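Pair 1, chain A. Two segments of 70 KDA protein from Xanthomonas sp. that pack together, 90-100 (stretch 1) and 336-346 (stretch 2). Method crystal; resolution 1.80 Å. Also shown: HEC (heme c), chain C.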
# COMPACT_ATOMS: atom_id res chain seq x y z
N GLN A 90 -6.02 20.35 -17.00
CA GLN A 90 -6.99 19.38 -16.47
C GLN A 90 -6.35 18.43 -15.49
O GLN A 90 -6.86 18.21 -14.38
CB GLN A 90 -7.66 18.61 -17.58
CG GLN A 90 -8.71 19.45 -18.32
CD GLN A 90 -9.29 18.62 -19.47
OE1 GLN A 90 -9.06 17.42 -19.56
NE2 GLN A 90 -10.08 19.26 -20.35
N PHE A 91 -5.17 17.93 -15.84
CA PHE A 91 -4.51 16.97 -14.95
C PHE A 91 -4.06 17.63 -13.64
O PHE A 91 -4.34 17.10 -12.49
CB PHE A 91 -3.30 16.39 -15.69
CG PHE A 91 -2.50 15.42 -14.86
CD1 PHE A 91 -3.00 14.14 -14.56
CD2 PHE A 91 -1.25 15.78 -14.39
CE1 PHE A 91 -2.25 13.24 -13.77
CE2 PHE A 91 -0.53 14.89 -13.59
CZ PHE A 91 -1.03 13.62 -13.29
N ARG A 92 -3.46 18.82 -13.78
CA ARG A 92 -2.92 19.53 -12.61
C ARG A 92 -4.08 19.91 -11.67
O ARG A 92 -3.91 19.84 -10.46
CB ARG A 92 -2.09 20.80 -13.04
CG ARG A 92 -0.78 20.40 -13.73
CD ARG A 92 0.18 21.58 -13.85
NE ARG A 92 -0.26 22.46 -14.91
CZ ARG A 92 0.46 22.79 -16.00
NH1 ARG A 92 1.69 22.37 -16.16
NH2 ARG A 92 -0.11 23.60 -16.91
N ALA A 93 -5.23 20.28 -12.23
CA ALA A 93 -6.37 20.65 -11.36
C ALA A 93 -6.85 19.39 -10.66
O ALA A 93 -7.17 19.39 -9.48
CB ALA A 93 -7.51 21.13 -12.25
N SER A 94 -6.90 18.28 -11.43
CA SER A 94 -7.29 16.98 -10.85
C SER A 94 -6.34 16.57 -9.70
O SER A 94 -6.78 16.20 -8.60
CB SER A 94 -7.42 15.90 -11.93
OG SER A 94 -7.73 14.64 -11.31
N ALA A 95 -5.05 16.67 -9.96
CA ALA A 95 -4.05 16.29 -8.96
C ALA A 95 -4.14 17.21 -7.72
O ALA A 95 -4.04 16.71 -6.57
CB ALA A 95 -2.63 16.30 -9.60
N THR A 96 -4.51 18.50 -7.91
CA THR A 96 -4.69 19.38 -6.77
C THR A 96 -5.87 18.89 -5.97
O THR A 96 -5.83 18.93 -4.73
CB THR A 96 -4.88 20.85 -7.21
OG1 THR A 96 -3.60 21.29 -7.70
CG2 THR A 96 -5.23 21.73 -6.05
N ARG A 97 -6.99 18.57 -6.65
CA ARG A 97 -8.18 18.09 -5.93
C ARG A 97 -7.86 16.79 -5.20
O ARG A 97 -8.33 16.58 -4.07
CB ARG A 97 -9.38 17.84 -6.84
CG ARG A 97 -9.88 19.11 -7.49
CD ARG A 97 -11.20 18.88 -8.24
NE ARG A 97 -10.99 18.03 -9.41
CZ ARG A 97 -10.75 18.41 -10.65
NH1 ARG A 97 -10.60 19.69 -10.96
NH2 ARG A 97 -10.63 17.47 -11.57
N GLY A 98 -7.07 15.96 -5.83
CA GLY A 98 -6.65 14.66 -5.23
C GLY A 98 -5.98 14.98 -3.86
O GLY A 98 -6.24 14.30 -2.84
N ARG A 99 -5.05 15.92 -3.86
CA ARG A 99 -4.24 16.13 -2.68
C ARG A 99 -5.13 16.71 -1.59
O ARG A 99 -5.06 16.29 -0.45
CB ARG A 99 -3.10 17.11 -2.97
CG ARG A 99 -2.28 17.37 -1.69
CD ARG A 99 -1.29 18.48 -1.87
NE ARG A 99 -1.88 19.68 -2.50
CZ ARG A 99 -2.68 20.58 -1.93
NH1 ARG A 99 -3.02 20.58 -0.65
NH2 ARG A 99 -3.07 21.59 -2.65
N VAL A 100 -5.98 17.65 -1.96
CA VAL A 100 -6.95 18.22 -0.97
C VAL A 100 -7.85 17.12 -0.38
O VAL A 100 -8.08 17.06 0.84
CB VAL A 100 -7.81 19.30 -1.69
CG1 VAL A 100 -8.90 19.79 -0.73
CG2 VAL A 100 -6.94 20.52 -2.09
N PHE A 336 -11.93 9.80 -6.30
CA PHE A 336 -10.80 8.86 -6.39
C PHE A 336 -10.00 8.91 -7.67
O PHE A 336 -8.78 8.68 -7.69
CB PHE A 336 -11.26 7.50 -5.96
CG PHE A 336 -11.22 7.35 -4.46
CD1 PHE A 336 -12.23 7.92 -3.65
CD2 PHE A 336 -10.19 6.62 -3.86
CE1 PHE A 336 -12.15 7.80 -2.23
CE2 PHE A 336 -10.12 6.49 -2.45
CZ PHE A 336 -11.06 7.10 -1.65
N GLU A 337 -10.65 9.24 -8.77
CA GLU A 337 -9.92 9.54 -10.02
C GLU A 337 -8.98 10.78 -9.76
O GLU A 337 -7.87 10.82 -10.20
CB GLU A 337 -10.97 9.91 -11.12
CG GLU A 337 -11.77 8.72 -11.59
CD GLU A 337 -10.98 7.73 -12.46
OE1 GLU A 337 -9.74 7.87 -12.71
OE2 GLU A 337 -11.62 6.78 -12.97
N ASP A 338 -9.43 11.76 -9.00
CA ASP A 338 -8.58 12.92 -8.66
C ASP A 338 -7.44 12.49 -7.70
O ASP A 338 -6.29 12.86 -7.91
CB ASP A 338 -9.43 14.01 -7.96
CG ASP A 338 -10.35 14.80 -8.93
OD1 ASP A 338 -10.12 14.79 -10.15
OD2 ASP A 338 -11.34 15.45 -8.42
N ILE A 339 -7.75 11.67 -6.68
CA ILE A 339 -6.69 11.07 -5.85
C ILE A 339 -5.65 10.35 -6.73
O ILE A 339 -4.47 10.58 -6.63
CB ILE A 339 -7.24 10.18 -4.68
CG1 ILE A 339 -8.06 11.04 -3.63
CG2 ILE A 339 -6.07 9.32 -4.14
CD1 ILE A 339 -8.92 10.20 -2.70
N ASN A 340 -6.14 9.49 -7.62
CA ASN A 340 -5.29 8.73 -8.51
C ASN A 340 -4.38 9.63 -9.36
O ASN A 340 -3.20 9.35 -9.53
CB ASN A 340 -6.12 7.82 -9.42
CG ASN A 340 -5.26 7.03 -10.34
OD1 ASN A 340 -5.30 7.24 -11.57
ND2 ASN A 340 -4.41 6.18 -9.76
N ASN A 341 -4.96 10.65 -9.96
CA ASN A 341 -4.16 11.66 -10.62
C ASN A 341 -3.16 12.39 -9.73
O ASN A 341 -2.09 12.64 -10.17
CB ASN A 341 -5.03 12.65 -11.34
CG ASN A 341 -5.67 12.05 -12.56
OD1 ASN A 341 -5.11 11.11 -13.19
ND2 ASN A 341 -6.87 12.52 -12.87
N PHE A 342 -3.50 12.75 -8.49
CA PHE A 342 -2.47 13.26 -7.62
C PHE A 342 -1.34 12.19 -7.49
O PHE A 342 -0.16 12.51 -7.62
CB PHE A 342 -3.06 13.61 -6.23
CG PHE A 342 -2.02 14.06 -5.25
CD1 PHE A 342 -1.15 15.11 -5.58
CD2 PHE A 342 -1.93 13.45 -4.00
CE1 PHE A 342 -0.18 15.51 -4.65
CE2 PHE A 342 -1.01 13.86 -3.05
CZ PHE A 342 -0.11 14.88 -3.41
N LEU A 343 -1.70 10.94 -7.19
CA LEU A 343 -0.64 9.88 -7.02
C LEU A 343 0.25 9.77 -8.25
O LEU A 343 1.48 9.64 -8.15
CB LEU A 343 -1.31 8.50 -6.75
CG LEU A 343 -2.30 8.52 -5.56
CD1 LEU A 343 -2.77 7.11 -5.22
CD2 LEU A 343 -1.54 9.06 -4.34
N ILE A 344 -0.36 9.84 -9.44
CA ILE A 344 0.47 9.73 -10.70
C ILE A 344 1.30 11.02 -10.85
O ILE A 344 2.29 11.01 -11.55
CB ILE A 344 -0.45 9.68 -11.93
CG1 ILE A 344 -1.21 8.37 -12.01
CG2 ILE A 344 0.32 9.83 -13.22
CD1 ILE A 344 -2.33 8.61 -13.05
N SER A 345 0.93 12.11 -10.17
CA SER A 345 1.68 13.39 -10.38
C SER A 345 2.92 13.39 -9.52
O SER A 345 3.73 14.29 -9.65
CB SER A 345 0.79 14.61 -10.02
OG SER A 345 0.70 14.71 -8.60
N LEU A 346 3.06 12.40 -8.63
CA LEU A 346 4.10 12.41 -7.58
C LEU A 346 5.44 11.98 -8.16
O LEU A 346 5.47 11.12 -9.07
CB LEU A 346 3.73 11.44 -6.42
CG LEU A 346 2.55 11.87 -5.57
CD1 LEU A 346 2.34 10.81 -4.51
CD2 LEU A 346 2.84 13.25 -5.00
FE HEC C . -3.58 1.66 0.36
CHA HEC C . -2.17 -0.55 -1.94
CHB HEC C . -4.45 3.84 -2.25
CHC HEC C . -5.62 3.58 2.49
CHD HEC C . -2.26 -0.06 2.93
NA HEC C . -3.41 1.66 -1.58
C1A HEC C . -2.65 0.75 -2.37
C2A HEC C . -2.46 1.20 -3.74
C3A HEC C . -3.11 2.46 -3.87
C4A HEC C . -3.65 2.72 -2.53
CMA HEC C . -3.14 3.36 -5.09
CAA HEC C . -1.70 0.51 -4.90
CBA HEC C . -0.21 0.79 -4.66
CGA HEC C . 0.68 0.02 -5.62
O1A HEC C . 0.50 -1.22 -5.86
O2A HEC C . 1.63 0.68 -6.05
NB HEC C . -4.83 3.25 0.12
C1B HEC C . -4.99 4.06 -0.94
C2B HEC C . -5.91 5.17 -0.75
C3B HEC C . -6.27 5.09 0.61
C4B HEC C . -5.51 3.93 1.08
CMB HEC C . -6.28 6.09 -1.85
CAB HEC C . -7.24 5.91 1.41
CBB HEC C . -8.59 5.84 0.97
NC HEC C . -3.92 1.82 2.31
C1C HEC C . -4.77 2.58 3.09
C2C HEC C . -4.61 2.34 4.55
C3C HEC C . -3.63 1.23 4.64
C4C HEC C . -3.25 0.95 3.25
CMC HEC C . -5.41 3.06 5.63
CAC HEC C . -3.11 0.53 5.85
CBC HEC C . -4.02 0.22 6.86
ND HEC C . -2.44 -0.03 0.45
C1D HEC C . -2.01 -0.57 1.59
C2D HEC C . -1.20 -1.74 1.40
C3D HEC C . -1.19 -1.88 -0.02
C4D HEC C . -2.01 -0.78 -0.52
CMD HEC C . -0.51 -2.62 2.37
CAD HEC C . -0.58 -3.03 -0.74
CBD HEC C . -1.72 -4.10 -0.53
CGD HEC C . -1.27 -5.43 -1.08
O1D HEC C . -0.88 -6.35 -0.31
O2D HEC C . -1.22 -5.52 -2.36

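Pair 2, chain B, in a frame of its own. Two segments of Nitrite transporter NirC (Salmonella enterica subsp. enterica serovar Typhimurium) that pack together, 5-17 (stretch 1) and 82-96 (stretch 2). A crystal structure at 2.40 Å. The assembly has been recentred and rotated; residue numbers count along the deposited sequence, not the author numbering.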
# COMPACT_ATOMS: atom_id res chain seq x y z
N THR B 5 0.93 -14.20 23.87
CA THR B 5 1.52 -14.68 22.61
C THR B 5 2.20 -16.01 22.82
O THR B 5 2.05 -16.94 22.01
CB THR B 5 2.55 -13.70 22.05
OG1 THR B 5 1.96 -12.41 22.02
CG2 THR B 5 2.96 -14.05 20.62
N ILE B 6 2.94 -16.08 23.92
CA ILE B 6 3.59 -17.28 24.32
C ILE B 6 2.59 -18.42 24.49
O ILE B 6 2.80 -19.50 23.93
CB ILE B 6 4.48 -17.04 25.55
CG1 ILE B 6 5.78 -16.35 25.08
CG2 ILE B 6 4.83 -18.34 26.28
CD1 ILE B 6 6.37 -15.52 26.19
N ASN B 7 1.49 -18.18 25.19
CA ASN B 7 0.47 -19.24 25.35
C ASN B 7 -0.15 -19.69 24.06
O ASN B 7 -0.38 -20.88 23.90
CB ASN B 7 -0.61 -18.88 26.36
CG ASN B 7 -0.07 -18.82 27.78
OD1 ASN B 7 -0.56 -18.05 28.60
ND2 ASN B 7 0.97 -19.61 28.06
N LYS B 8 -0.41 -18.76 23.14
CA LYS B 8 -0.78 -19.11 21.78
C LYS B 8 0.23 -20.00 21.03
O LYS B 8 -0.16 -20.98 20.39
CB LYS B 8 -1.10 -17.86 20.98
CG LYS B 8 -2.54 -17.39 21.08
CD LYS B 8 -2.65 -15.87 21.22
CE LYS B 8 -3.66 -15.30 20.25
NZ LYS B 8 -3.69 -13.83 20.48
N CYS B 9 1.53 -19.69 21.14
CA CYS B 9 2.56 -20.55 20.54
C CYS B 9 2.62 -21.93 21.14
O CYS B 9 2.77 -22.94 20.46
CB CYS B 9 3.92 -19.92 20.70
SG CYS B 9 4.12 -18.39 19.79
N ALA B 10 2.53 -21.94 22.46
CA ALA B 10 2.43 -23.14 23.23
C ALA B 10 1.15 -23.97 22.91
O ALA B 10 1.21 -25.19 22.90
CB ALA B 10 2.50 -22.76 24.72
N ALA B 11 0.01 -23.32 22.67
CA ALA B 11 -1.20 -24.07 22.30
C ALA B 11 -0.97 -24.58 20.88
O ALA B 11 -1.28 -25.72 20.58
CB ALA B 11 -2.45 -23.23 22.39
N ASN B 12 -0.36 -23.77 20.03
CA ASN B 12 -0.05 -24.25 18.70
C ASN B 12 0.89 -25.50 18.69
O ASN B 12 0.76 -26.42 17.87
CB ASN B 12 0.55 -23.12 17.92
CG ASN B 12 0.60 -23.39 16.44
OD1 ASN B 12 -0.34 -23.92 15.85
ND2 ASN B 12 1.71 -23.03 15.83
N ALA B 13 1.82 -25.54 19.62
CA ALA B 13 2.77 -26.61 19.65
C ALA B 13 2.06 -27.93 20.02
O ALA B 13 2.35 -28.97 19.39
CB ALA B 13 3.88 -26.26 20.60
N ALA B 14 1.16 -27.88 21.01
CA ALA B 14 0.29 -29.05 21.36
C ALA B 14 -0.59 -29.50 20.19
O ALA B 14 -0.77 -30.71 19.99
CB ALA B 14 -0.54 -28.83 22.65
N ARG B 15 -1.08 -28.55 19.42
CA ARG B 15 -1.88 -28.84 18.24
C ARG B 15 -1.06 -29.52 17.18
O ARG B 15 -1.57 -30.46 16.56
CB ARG B 15 -2.47 -27.55 17.64
CG ARG B 15 -3.51 -27.80 16.56
CD ARG B 15 -3.75 -26.59 15.66
NE ARG B 15 -2.52 -25.94 15.18
CZ ARG B 15 -1.83 -26.28 14.08
NH1 ARG B 15 -2.20 -27.32 13.33
NH2 ARG B 15 -0.74 -25.61 13.72
N ILE B 16 0.17 -29.02 16.95
CA ILE B 16 1.12 -29.64 16.02
C ILE B 16 1.41 -31.09 16.47
O ILE B 16 1.32 -32.03 15.69
CB ILE B 16 2.41 -28.82 15.92
CG1 ILE B 16 2.18 -27.50 15.16
CG2 ILE B 16 3.55 -29.63 15.26
CD1 ILE B 16 3.29 -26.49 15.39
N ALA B 17 1.72 -31.25 17.76
CA ALA B 17 1.89 -32.55 18.36
C ALA B 17 0.70 -33.46 18.16
O ALA B 17 0.89 -34.65 17.88
CB ALA B 17 2.17 -32.41 19.84
N GLY B 82 9.24 -22.25 11.51
CA GLY B 82 8.33 -21.68 12.52
C GLY B 82 8.18 -22.69 13.66
O GLY B 82 8.09 -22.30 14.83
N HIS B 83 8.16 -23.97 13.31
CA HIS B 83 8.16 -25.02 14.31
C HIS B 83 9.29 -24.88 15.30
O HIS B 83 9.10 -25.18 16.51
CB HIS B 83 8.10 -26.42 13.66
CG HIS B 83 6.74 -26.80 13.13
ND1 HIS B 83 6.39 -28.07 12.88
CD2 HIS B 83 5.62 -26.01 12.80
CE1 HIS B 83 5.11 -28.13 12.43
NE2 HIS B 83 4.63 -26.87 12.38
N THR B 84 10.47 -24.41 14.84
CA THR B 84 11.60 -24.28 15.79
C THR B 84 11.23 -23.39 17.00
O THR B 84 11.58 -23.76 18.17
CB THR B 84 12.92 -23.77 15.17
OG1 THR B 84 12.75 -22.43 14.74
CG2 THR B 84 13.40 -24.63 14.04
N MET B 85 10.57 -22.24 16.71
CA MET B 85 10.01 -21.34 17.76
C MET B 85 8.82 -21.93 18.53
O MET B 85 8.84 -21.92 19.76
CB MET B 85 9.61 -19.98 17.20
CG MET B 85 9.07 -18.97 18.23
SD MET B 85 8.69 -17.40 17.36
CE MET B 85 7.15 -17.77 16.54
N PHE B 86 7.82 -22.46 17.82
CA PHE B 86 6.56 -22.85 18.44
C PHE B 86 6.83 -23.94 19.47
O PHE B 86 6.38 -23.89 20.66
CB PHE B 86 5.54 -23.36 17.39
CG PHE B 86 4.90 -22.28 16.53
CD1 PHE B 86 4.21 -21.20 17.10
CD2 PHE B 86 4.95 -22.35 15.12
CE1 PHE B 86 3.61 -20.21 16.29
CE2 PHE B 86 4.36 -21.37 14.31
CZ PHE B 86 3.70 -20.30 14.89
N LEU B 87 7.56 -24.95 19.00
CA LEU B 87 7.86 -26.11 19.80
C LEU B 87 8.72 -25.76 21.00
O LEU B 87 8.56 -26.35 22.06
CB LEU B 87 8.48 -27.21 18.95
CG LEU B 87 7.61 -27.66 17.76
CD1 LEU B 87 8.26 -28.84 17.07
CD2 LEU B 87 6.21 -28.08 18.21
N THR B 88 9.58 -24.76 20.87
CA THR B 88 10.45 -24.35 21.97
C THR B 88 9.57 -23.82 23.10
O THR B 88 9.67 -24.31 24.27
CB THR B 88 11.47 -23.29 21.50
OG1 THR B 88 12.48 -23.94 20.71
CG2 THR B 88 12.12 -22.57 22.68
N LEU B 89 8.72 -22.85 22.75
CA LEU B 89 7.76 -22.26 23.66
C LEU B 89 6.85 -23.34 24.23
O LEU B 89 6.49 -23.27 25.41
CB LEU B 89 6.95 -21.13 22.97
CG LEU B 89 7.85 -19.91 22.69
CD1 LEU B 89 7.17 -18.81 21.90
CD2 LEU B 89 8.35 -19.33 24.01
N GLY B 90 6.47 -24.32 23.42
CA GLY B 90 5.68 -25.48 23.91
C GLY B 90 6.39 -26.28 25.00
O GLY B 90 5.79 -26.59 26.05
N VAL B 91 7.67 -26.59 24.77
CA VAL B 91 8.46 -27.31 25.81
C VAL B 91 8.55 -26.44 27.07
O VAL B 91 8.30 -26.91 28.17
CB VAL B 91 9.88 -27.73 25.30
CG1 VAL B 91 10.73 -28.31 26.41
CG2 VAL B 91 9.76 -28.73 24.13
N LYS B 92 8.86 -25.16 26.88
CA LYS B 92 9.00 -24.22 28.00
C LYS B 92 7.67 -24.05 28.80
O LYS B 92 7.67 -24.04 30.03
CB LYS B 92 9.59 -22.88 27.50
CG LYS B 92 11.12 -22.84 27.45
CD LYS B 92 11.68 -22.57 28.85
CE LYS B 92 13.06 -23.16 29.09
NZ LYS B 92 13.06 -23.85 30.39
N ALA B 93 6.54 -23.97 28.12
CA ALA B 93 5.24 -23.84 28.79
C ALA B 93 4.74 -25.14 29.41
O ALA B 93 3.83 -25.12 30.24
CB ALA B 93 4.20 -23.34 27.81
N GLY B 94 5.32 -26.26 29.02
CA GLY B 94 4.91 -27.57 29.53
C GLY B 94 3.81 -28.21 28.70
O GLY B 94 3.30 -29.23 29.08
N THR B 95 3.42 -27.64 27.55
CA THR B 95 2.36 -28.25 26.73
C THR B 95 2.79 -29.48 25.89
O THR B 95 1.96 -30.30 25.49
CB THR B 95 1.64 -27.24 25.84
OG1 THR B 95 2.55 -26.77 24.86
CG2 THR B 95 1.05 -26.07 26.65
N ILE B 96 4.08 -29.58 25.62
CA ILE B 96 4.66 -30.74 24.97
C ILE B 96 6.00 -31.06 25.66
O ILE B 96 6.51 -30.20 26.38
CB ILE B 96 4.89 -30.48 23.47
CG1 ILE B 96 5.86 -29.30 23.28
CG2 ILE B 96 3.56 -30.20 22.76
CD1 ILE B 96 6.51 -29.28 21.92

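Pair 1 and pair 2 share one backbone arrangement: two helices that cross nearly at right angles and lie unusually close. The axes approach to 6.6 Å at a crossing angle of -104° in pair 1 and to 7.4 Å at -100° in pair 2, and 14 central residues superpose with an RMSD of 0.5 Å. Such short separations require small residues at the crossing, and the two pairs place them differently.

One small residue is common to both. A95(A) coincides with A10(B), and each methyl packs beside the partner helix: A95(A) CB lies 3.7 Å from N341(A) O, and A10(B) CB lies 3.6 Å from A93(B) CB. At two further matched positions, one on each helix, the glycine changes sides. In pair 1, G98(A) faces F342(A); its CA sits 3.2 Å from D338(A) O, in a CA-H...O contact, and 3.9 Å from F342(A) CB. A CB on G98(A) would clash with both of these atoms. In pair 2, the counterpart of G98(A) is A13(B) and that of F342(A) is G90(B). The methyl now comes from the first helix, with A13(B) CB 3.8 Å from G90(B) CA, and a CB on G90(B) would fall 2.6 Å from A13(B) CB.

The side chains around this crossing differ in chemistry. Pair 1 uses a polar network centred on D338(A). S94(A) OG donates to D338(A) OD1 at 2.7 Å and accepts from N341(A) ND2 at 2.8 Å, while R97(A) NE forms a salt bridge with D338(A) OD2 at 2.8 Å. The carboxylate is thus held by two residues one helical turn apart. In pair 2 the corresponding residues are C9(B), L89(B), N12(B) and F86(B), and the contacts are largely nonpolar. C9(B) CB packs 3.6 Å from L89(B) CD1 and 3.8 Å from F86(B) CD1, at the ring edge, while N12(B) ND2 lies over a face of the same ring, 3.4 Å from F86(B) CG.

Aromatic packing changes place as well. In pair 1, R99(A) CB stands 3.6 Å above the centroid of the F342(A) ring in a CH-pi contact. With glycine at the matched position, pair 2 has no ring there; A14(B), the counterpart of R99(A), has its CA 3.7 Å from I96(B) CG2. The chain reaches that region by turning at G94(B), whose positive phi belongs to a Schellman motif. Just beyond, T95(B) OG1 donates to A10(B) O at 2.9 Å, the only hydrogen bond between the stretches of pair 2.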